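PDB 2WAD: penicillin-binding protein 2B, which probably cross-links the peptides of adjacent glycan strands in cell-wall peptidoglycan as part of the elongasome, and binds penicillin. Local coordinates for residues P384-V387 against V388-A391; N445-V448 against V449-L453; L528-Y531 against V532-A536. All blocks are in the same frame, centred on the assembly; numbering follows the deposited sequence.

Contact 1 (P384-V387 against V388-A391); sequences PGSV and VKAA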
ATOM      1  N   PRO A 384     -14.083  11.276 -11.434  1.00 36.11           N
ATOM      2  CA  PRO A 384     -14.764   9.986 -11.506  1.00 34.34           C
ATOM      3  C   PRO A 384     -15.896   9.964 -12.533  1.00 31.50           C
ATOM      4  O   PRO A 384     -16.240   8.899 -13.020  1.00 33.03           O
ATOM      5  CB  PRO A 384     -15.294   9.816 -10.092  1.00 33.14           C
ATOM      6  CG  PRO A 384     -15.565  11.254  -9.644  1.00 34.51           C
ATOM      7  CD  PRO A 384     -14.516  12.096 -10.292  1.00 32.28           C
ATOM      8  N   GLY A 385     -16.431  11.129 -12.883  1.00 32.23           N
ATOM      9  CA  GLY A 385     -17.537  11.245 -13.821  1.00 29.68           C
ATOM     10  C   GLY A 385     -18.813  10.593 -13.308  1.00 33.69           C
ATOM     11  O   GLY A 385     -19.010  10.456 -12.090  1.00 33.05           O
ATOM     12  N   SER A 386     -19.651  10.139 -14.241  1.00 30.72           N
ATOM     13  CA  SER A 386     -21.043   9.780 -13.977  1.00 32.96           C
ATOM     14  C   SER A 386     -21.267   8.526 -13.138  1.00 31.25           C
ATOM     15  O   SER A 386     -22.399   8.201 -12.780  1.00 32.34           O
ATOM     16  CB  SER A 386     -21.796   9.641 -15.309  1.00 36.37           C
ATOM     17  OG  SER A 386     -22.288  10.895 -15.765  1.00 42.75           O
ATOM     18  N   VAL A 387     -20.218   7.761 -12.894  1.00 32.30           N
ATOM     19  CA  VAL A 387     -20.362   6.594 -12.033  1.00 32.84           C
ATOM     20  C   VAL A 387     -20.970   6.979 -10.680  1.00 32.44           C
ATOM     21  O   VAL A 387     -21.739   6.222 -10.128  1.00 35.78           O
ATOM     22  CB  VAL A 387     -19.054   5.822 -11.867  1.00 32.24           C
ATOM     23  CG1 VAL A 387     -18.632   5.248 -13.224  1.00 34.28           C
ATOM     24  CG2 VAL A 387     -17.944   6.735 -11.296  1.00 33.86           C
ATOM     25  N   VAL A 388     -20.683   8.174 -10.186  1.00 33.33           N
ATOM     26  CA  VAL A 388     -21.028   8.549  -8.828  1.00 33.27           C
ATOM     27  C   VAL A 388     -22.482   8.961  -8.634  1.00 35.34           C
ATOM     28  O   VAL A 388     -22.856   9.306  -7.523  1.00 35.93           O
ATOM     29  CB  VAL A 388     -20.163   9.720  -8.291  1.00 34.13           C
ATOM     30  CG1 VAL A 388     -18.649   9.414  -8.382  1.00 32.59           C
ATOM     31  CG2 VAL A 388     -20.562  11.028  -8.949  1.00 30.90           C
ATOM     32  N   LYS A 389     -23.312   8.904  -9.676  1.00 36.05           N
ATOM     33  CA  LYS A 389     -24.645   9.464  -9.583  1.00 33.22           C
ATOM     34  C   LYS A 389     -25.557   8.816  -8.538  1.00 33.55           C
ATOM     35  O   LYS A 389     -26.442   9.464  -7.974  1.00 31.69           O
ATOM     36  CB  LYS A 389     -25.278   9.563 -10.974  1.00 34.81           C
ATOM     37  CG  LYS A 389     -24.646  10.674 -11.788  1.00 32.37           C
ATOM     38  CD  LYS A 389     -25.167  10.736 -13.222  1.00 33.04           C
ATOM     39  CE  LYS A 389     -24.506  11.909 -13.937  1.00 40.36           C
ATOM     40  NZ  LYS A 389     -24.830  12.089 -15.386  1.00 34.25           N
ATOM     41  N   ALA A 390     -25.324   7.542  -8.253  1.00 35.14           N
ATOM     42  CA  ALA A 390     -26.059   6.834  -7.206  1.00 35.74           C
ATOM     43  C   ALA A 390     -25.781   7.367  -5.798  1.00 37.30           C
ATOM     44  O   ALA A 390     -26.653   7.286  -4.911  1.00 36.65           O
ATOM     45  CB  ALA A 390     -25.736   5.372  -7.249  1.00 33.10           C
ATOM     46  N   ALA A 391     -24.583   7.906  -5.573  1.00 37.22           N
ATOM     47  CA  ALA A 391     -24.281   8.465  -4.258  1.00 36.70           C
ATOM     48  C   ALA A 391     -24.997   9.808  -4.087  1.00 39.82           C
ATOM     49  O   ALA A 391     -25.461  10.133  -2.992  1.00 42.44           O
ATOM     50  CB  ALA A 391     -22.760   8.580  -4.006  1.00 33.64           C
TER
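The hydroxyl of Ser-386 and the terminal nitrogen of Lys-389 carry the polar part of this turn: Lys-389 NZ donates to Ser-386 OG over 2.8 Å. The lysine chain is fully extended beyond CG (chi2 to chi4 all near 180°) and runs past the serine carbonyl, its CG 3.5 Å from Ser-386 O, before its end meets the hydroxyl. Asn-445 and the carbonyl oxygen of Ser-443 also accept bonds from NZ, which fixes where NZ sits, while Ser-443 OG bonds to the serine hydroxyl. Ser-386 is probably the acyl-ester nucleophile, and Ser-386 and Lys-389 match the SxxK motif of penicillin-recognising transpeptidases, placed, as is usual there, where a helix begins. The two backbone bonds that span the serine turn are weak: Val-388 N reaches Gly-385 O at 3.4 Å, and Lys-389 N reaches Ser-386 O at 3.3 Å. Apolar contacts gather round Val-388 CG1, which lies beside its own backbone N (chi1 -55°) and meets the proline ring at Pro-384 CB, 3.8 Å away. Val-387 CG2 approaches the same methyl, Val-388 CG1, at 4.0 Å. Leu-528 of helix 525-536 packs against both Pro-384 and Val-387.

Contact 2 (N445-V448 against V449-L453); sequences NAYV and VQTAL. Unlike the reference sequence in segment 445-448: Ala-446 (reference Thr), Val-448 (reference Met).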
ATOM      1  N   ASN A 445     -28.000  14.185 -16.000  1.00 35.65           N
ATOM      2  CA  ASN A 445     -27.504  15.266 -15.146  1.00 36.69           C
ATOM      3  C   ASN A 445     -28.629  16.103 -14.511  1.00 36.51           C
ATOM      4  O   ASN A 445     -28.449  16.624 -13.413  1.00 37.42           O
ATOM      5  CB  ASN A 445     -26.549  16.197 -15.899  1.00 36.02           C
ATOM      6  CG  ASN A 445     -25.158  15.607 -16.106  1.00 40.85           C
ATOM      7  OD1 ASN A 445     -24.708  14.695 -15.399  1.00 35.00           O
ATOM      8  ND2 ASN A 445     -24.441  16.170 -17.071  1.00 37.77           N
ATOM      9  N   ALA A 446     -29.772  16.244 -15.183  1.00 34.29           N
ATOM     10  CA  ALA A 446     -30.867  17.072 -14.657  1.00 37.66           C
ATOM     11  C   ALA A 446     -31.342  16.559 -13.305  1.00 35.69           C
ATOM     12  O   ALA A 446     -31.685  17.353 -12.417  1.00 32.84           O
ATOM     13  CB  ALA A 446     -32.051  17.132 -15.613  1.00 32.94           C
ATOM     14  N   TYR A 447     -31.394  15.239 -13.168  1.00 34.70           N
ATOM     15  CA  TYR A 447     -31.938  14.650 -11.933  1.00 36.27           C
ATOM     16  C   TYR A 447     -31.039  14.960 -10.716  1.00 40.42           C
ATOM     17  O   TYR A 447     -31.553  15.299  -9.630  1.00 40.02           O
ATOM     18  CB  TYR A 447     -32.121  13.135 -12.093  1.00 37.35           C
ATOM     19  CG  TYR A 447     -33.018  12.495 -11.045  1.00 37.82           C
ATOM     20  CD1 TYR A 447     -34.384  12.394 -11.255  1.00 40.15           C
ATOM     21  CD2 TYR A 447     -32.507  12.019  -9.839  1.00 37.27           C
ATOM     22  CE1 TYR A 447     -35.222  11.830 -10.305  1.00 36.31           C
ATOM     23  CE2 TYR A 447     -33.340  11.465  -8.870  1.00 32.89           C
ATOM     24  CZ  TYR A 447     -34.691  11.375  -9.121  1.00 34.22           C
ATOM     25  OH  TYR A 447     -35.546  10.834  -8.193  1.00 33.70           O
ATOM     26  N   VAL A 448     -29.715  14.861 -10.900  1.00 36.24           N
ATOM     27  CA  VAL A 448     -28.775  14.992  -9.800  1.00 35.82           C
ATOM     28  C   VAL A 448     -28.454  16.448  -9.475  1.00 35.08           C
ATOM     29  O   VAL A 448     -28.107  16.757  -8.346  1.00 33.84           O
ATOM     30  CB  VAL A 448     -27.446  14.218 -10.010  1.00 35.66           C
ATOM     31  CG1 VAL A 448     -27.659  12.704  -9.865  1.00 35.46           C
ATOM     32  CG2 VAL A 448     -26.775  14.584 -11.327  1.00 28.69           C
ATOM     33  N   VAL A 449     -28.524  17.322 -10.471  1.00 32.93           N
ATOM     34  CA  VAL A 449     -28.353  18.748 -10.265  1.00 35.62           C
ATOM     35  C   VAL A 449     -29.560  19.342  -9.511  1.00 36.76           C
ATOM     36  O   VAL A 449     -29.396  20.140  -8.587  1.00 39.49           O
ATOM     37  CB  VAL A 449     -28.099  19.482 -11.600  1.00 36.97           C
ATOM     38  CG1 VAL A 449     -28.180  20.979 -11.393  1.00 41.24           C
ATOM     39  CG2 VAL A 449     -26.707  19.145 -12.132  1.00 31.78           C
ATOM     40  N   GLN A 450     -30.768  18.947  -9.881  1.00 34.72           N
ATOM     41  CA  GLN A 450     -31.961  19.303  -9.115  1.00 36.65           C
ATOM     42  C   GLN A 450     -31.928  18.729  -7.701  1.00 36.09           C
ATOM     43  O   GLN A 450     -32.230  19.425  -6.754  1.00 36.74           O
ATOM     44  CB  GLN A 450     -33.237  18.871  -9.854  1.00 35.68           C
ATOM     45  CG  GLN A 450     -33.584  19.766 -11.030  1.00 37.97           C
ATOM     46  CD  GLN A 450     -34.792  19.282 -11.826  1.00 44.38           C
ATOM     47  OE1 GLN A 450     -35.868  19.879 -11.749  1.00 48.30           O
ATOM     48  NE2 GLN A 450     -34.613  18.225 -12.625  1.00 37.03           N
ATOM     49  N   THR A 451     -31.515  17.477  -7.539  1.00 38.20           N
ATOM     50  CA  THR A 451     -31.283  16.925  -6.210  1.00 36.82           C
ATOM     51  C   THR A 451     -30.311  17.735  -5.367  1.00 38.81           C
ATOM     52  O   THR A 451     -30.643  18.045  -4.220  1.00 36.32           O
ATOM     53  CB  THR A 451     -30.795  15.465  -6.244  1.00 37.18           C
ATOM     54  OG1 THR A 451     -31.777  14.642  -6.880  1.00 35.00           O
ATOM     55  CG2 THR A 451     -30.567  14.943  -4.834  1.00 32.44           C
ATOM     56  N   ALA A 452     -29.129  18.059  -5.904  1.00 38.68           N
ATOM     57  CA  ALA A 452     -28.165  18.896  -5.167  1.00 39.97           C
ATOM     58  C   ALA A 452     -28.720  20.276  -4.785  1.00 40.60           C
ATOM     59  O   ALA A 452     -28.557  20.728  -3.654  1.00 41.53           O
ATOM     60  CB  ALA A 452     -26.848  19.079  -5.951  1.00 39.31           C
ATOM     61  N   LEU A 453     -29.321  20.991  -5.729  1.00 40.67           N
ATOM     62  CA  LEU A 453     -29.941  22.269  -5.370  1.00 42.46           C
ATOM     63  C   LEU A 453     -30.871  22.079  -4.158  1.00 43.15           C
ATOM     64  O   LEU A 453     -30.944  22.931  -3.284  1.00 41.84           O
ATOM     65  CB  LEU A 453     -30.704  22.851  -6.562  1.00 44.07           C
ATOM     66  CG  LEU A 453     -31.339  24.230  -6.359  1.00 48.91           C
ATOM     67  CD1 LEU A 453     -30.264  25.301  -6.280  1.00 44.28           C
ATOM     68  CD2 LEU A 453     -32.327  24.547  -7.462  1.00 48.54           C
TER
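Thr-451 and Gln-450 each turn a side-chain donor back onto a carbonyl one helical turn earlier, beside the backbone bond that already ends there. The tight part is at Tyr-447 O. It takes Thr-451 OG1 at 2.8 Å and Thr-451 N at 3.0 Å, the two donors arriving from opposite faces of the carbonyl plane. With chi1 at -60°, the threonine hydroxyl lies beside its own backbone N and so faces back down the helix. The same oxygen, Thr-451 OG1, passes obliquely by the tyrosine ring, 4.0 Å from Tyr-447 CD2. Val-449 is also close-fitting, its CG2 resting 3.3 Å from Asn-445 O.

The partly exposed side, at Gln-450, is held by polar bonds more than by contact between side chains. Its NE2 reaches Ala-446 O at 3.1 Å from well above the carbonyl plane, whereas the oxygen lies in the amide plane of the glutamine; Gln-450 N binds Ala-446 O from the opposite face. Ala-446 CB comes no nearer than 4.1 Å to Gln-450 NE2. Gln-450 NE2 also donates to the carbonyl of Thr-409, linking the helix to strand 408-410. Both Ala-446 and Val-448 differ from the reference sequence.

Asn-445, likewise partly exposed, accepts a bond from Lys-389 through OD1 and gives one to the carbonyl of Tyr-422 through ND2. With Ser-443 two residues before it, it is consistent with the SxN motif found beside the start of this helix, at the active site of penicillin-binding transpeptidases.

Contact 3 (L528-Y531 against V532-A536); sequences LAQY and VATIA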
ATOM      1  N   LEU A 528     -13.241   4.009  -5.719  1.00 32.55           N
ATOM      2  CA  LEU A 528     -14.352   3.755  -6.666  1.00 35.06           C
ATOM      3  C   LEU A 528     -14.776   2.280  -6.663  1.00 32.76           C
ATOM      4  O   LEU A 528     -15.954   2.002  -6.812  1.00 33.03           O
ATOM      5  CB  LEU A 528     -14.020   4.254  -8.092  1.00 34.33           C
ATOM      6  CG  LEU A 528     -13.918   5.788  -8.168  1.00 34.64           C
ATOM      7  CD1 LEU A 528     -13.073   6.236  -9.378  1.00 35.88           C
ATOM      8  CD2 LEU A 528     -15.309   6.347  -8.309  1.00 27.34           C
ATOM      9  N   ALA A 529     -13.845   1.342  -6.443  1.00 30.84           N
ATOM     10  CA  ALA A 529     -14.262  -0.036  -6.200  1.00 32.35           C
ATOM     11  C   ALA A 529     -15.047  -0.226  -4.900  1.00 30.50           C
ATOM     12  O   ALA A 529     -15.999  -0.996  -4.858  1.00 31.98           O
ATOM     13  CB  ALA A 529     -13.095  -1.015  -6.254  1.00 28.69           C
ATOM     14  N   GLN A 530     -14.615   0.413  -3.818  1.00 32.00           N
ATOM     15  CA  GLN A 530     -15.283   0.224  -2.522  1.00 31.72           C
ATOM     16  C   GLN A 530     -16.695   0.794  -2.644  1.00 29.75           C
ATOM     17  O   GLN A 530     -17.623   0.287  -2.040  1.00 30.72           O
ATOM     18  CB  GLN A 530     -14.565   0.990  -1.396  1.00 31.80           C
ATOM     19  CG  GLN A 530     -15.187   0.792   0.017  1.00 28.81           C
ATOM     20  CD  GLN A 530     -14.325   1.439   1.091  1.00 28.51           C
ATOM     21  OE1 GLN A 530     -13.969   2.620   0.984  1.00 29.92           O
ATOM     22  NE2 GLN A 530     -13.905   0.654   2.084  1.00 28.45           N
ATOM     23  N   TYR A 531     -16.845   1.852  -3.432  1.00 28.03           N
ATOM     24  CA  TYR A 531     -18.157   2.481  -3.596  1.00 32.79           C
ATOM     25  C   TYR A 531     -19.136   1.503  -4.253  1.00 33.60           C
ATOM     26  O   TYR A 531     -20.212   1.207  -3.708  1.00 33.35           O
ATOM     27  CB  TYR A 531     -18.004   3.813  -4.352  1.00 30.36           C
ATOM     28  CG  TYR A 531     -19.180   4.263  -5.206  1.00 36.44           C
ATOM     29  CD1 TYR A 531     -20.421   4.518  -4.629  1.00 35.86           C
ATOM     30  CD2 TYR A 531     -19.033   4.508  -6.573  1.00 39.38           C
ATOM     31  CE1 TYR A 531     -21.490   4.959  -5.368  1.00 34.78           C
ATOM     32  CE2 TYR A 531     -20.109   4.961  -7.341  1.00 32.96           C
ATOM     33  CZ  TYR A 531     -21.331   5.189  -6.720  1.00 38.88           C
ATOM     34  OH  TYR A 531     -22.429   5.625  -7.435  1.00 35.76           O
ATOM     35  N   VAL A 532     -18.762   0.936  -5.398  1.00 33.76           N
ATOM     36  CA  VAL A 532     -19.690  -0.012  -6.028  1.00 32.46           C
ATOM     37  C   VAL A 532     -19.846  -1.291  -5.195  1.00 35.12           C
ATOM     38  O   VAL A 532     -20.943  -1.883  -5.195  1.00 34.92           O
ATOM     39  CB  VAL A 532     -19.367  -0.337  -7.505  1.00 33.07           C
ATOM     40  CG1 VAL A 532     -17.978  -1.023  -7.624  1.00 27.54           C
ATOM     41  CG2 VAL A 532     -20.450  -1.265  -8.057  1.00 26.86           C
ATOM     42  N   ALA A 533     -18.797  -1.698  -4.469  1.00 33.47           N
ATOM     43  CA  ALA A 533     -18.888  -2.897  -3.600  1.00 32.44           C
ATOM     44  C   ALA A 533     -19.861  -2.682  -2.445  1.00 34.20           C
ATOM     45  O   ALA A 533     -20.562  -3.617  -2.034  1.00 34.42           O
ATOM     46  CB  ALA A 533     -17.520  -3.312  -3.041  1.00 31.55           C
ATOM     47  N   THR A 534     -19.908  -1.445  -1.948  1.00 33.98           N
ATOM     48  CA  THR A 534     -20.833  -1.045  -0.881  1.00 33.05           C
ATOM     49  C   THR A 534     -22.289  -1.157  -1.334  1.00 34.41           C
ATOM     50  O   THR A 534     -23.154  -1.686  -0.624  1.00 36.20           O
ATOM     51  CB  THR A 534     -20.520   0.408  -0.399  1.00 33.09           C
ATOM     52  OG1 THR A 534     -19.194   0.458   0.154  1.00 29.43           O
ATOM     53  CG2 THR A 534     -21.521   0.876   0.650  1.00 34.32           C
ATOM     54  N   ILE A 535     -22.568  -0.648  -2.528  1.00 36.00           N
ATOM     55  CA  ILE A 535     -23.861  -0.873  -3.167  1.00 36.03           C
ATOM     56  C   ILE A 535     -24.168  -2.366  -3.296  1.00 35.91           C
ATOM     57  O   ILE A 535     -25.261  -2.839  -2.955  1.00 39.51           O
ATOM     58  CB  ILE A 535     -23.933  -0.196  -4.559  1.00 35.05           C
ATOM     59  CG1 ILE A 535     -23.830   1.323  -4.394  1.00 29.87           C
ATOM     60  CG2 ILE A 535     -25.255  -0.597  -5.239  1.00 34.27           C
ATOM     61  CD1 ILE A 535     -23.692   2.144  -5.675  1.00 35.49           C
ATOM     62  N   ALA A 536     -23.189  -3.123  -3.754  1.00 34.17           N
ATOM     63  CA  ALA A 536     -23.377  -4.554  -3.959  1.00 35.67           C
ATOM     64  C   ALA A 536     -23.590  -5.299  -2.632  1.00 39.12           C
ATOM     65  O   ALA A 536     -24.144  -6.388  -2.623  1.00 38.11           O
ATOM     66  CB  ALA A 536     -22.160  -5.131  -4.710  1.00 30.20           C
TER
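Tyr-531 and Ile-535 lie side by side and point the same way, with Ile-535 CD1 3.6 Å from Tyr-531 CE1. The isoleucine is extended beyond CG1 (chi2 172°), which carries its terminal methyl out along the tyrosine to the far half of the ring, oblique to its plane. The tyrosine hydroxyl bonds to the carbonyl oxygen of Val-387, outside this helix.

Thr-534 has its hydroxyl beside the backbone N (chi1 -62°), and from there OG1 donates to Gln-530 O at 2.7 Å. Thr-534 N reaches that carbonyl, Gln-530 O, at 2.9 Å from the opposite face, giving the oxygen two donors. Gln-530 itself is extended through CD, and its amide is held by the carbonyl oxygens of Leu-542 and Thr-491 and by the side chain of Arg-541. Val-532 puts CG1 between its backbone N and carbonyl carbon (chi1 63°), where the methyl lies 3.4 Å from Ala-529 O. The backbone bond from Val-532 N to Leu-528 O is weak at 3.3 Å.

This part of helix 525-536 is buried in the transpeptidase domain. Leu-528, Ala-529 and Ala-533 touch strand 645-650, Val-532 and Ile-535 meet strand 634-638 of the same antiparallel sheet, and Tyr-531 and Ile-535 pack against Ala-390 of helix 389-398.

In the fold
The three contacts follow one another along the transpeptidase domain: contact 1 at the turn leading into helix 389-398, contact 2 on helix 445-455 and contact 3 on helix 525-536. Contact 1 is the middle piece in space, its centre about 12 Å from that of contact 2 and about 11 Å from that of contact 3. The outer two have centres about 22 Å apart and do not touch. The turn and first residues of helix 389-398 are joined to helix 445-455 through Lys-389 and Asn-445, and to helix 525-536, which lies on the six-stranded sheet, through Val-387 and Tyr-531. The turn bearing Ser-386, the probable acyl-ester serine, is therefore held from two neighbouring helices.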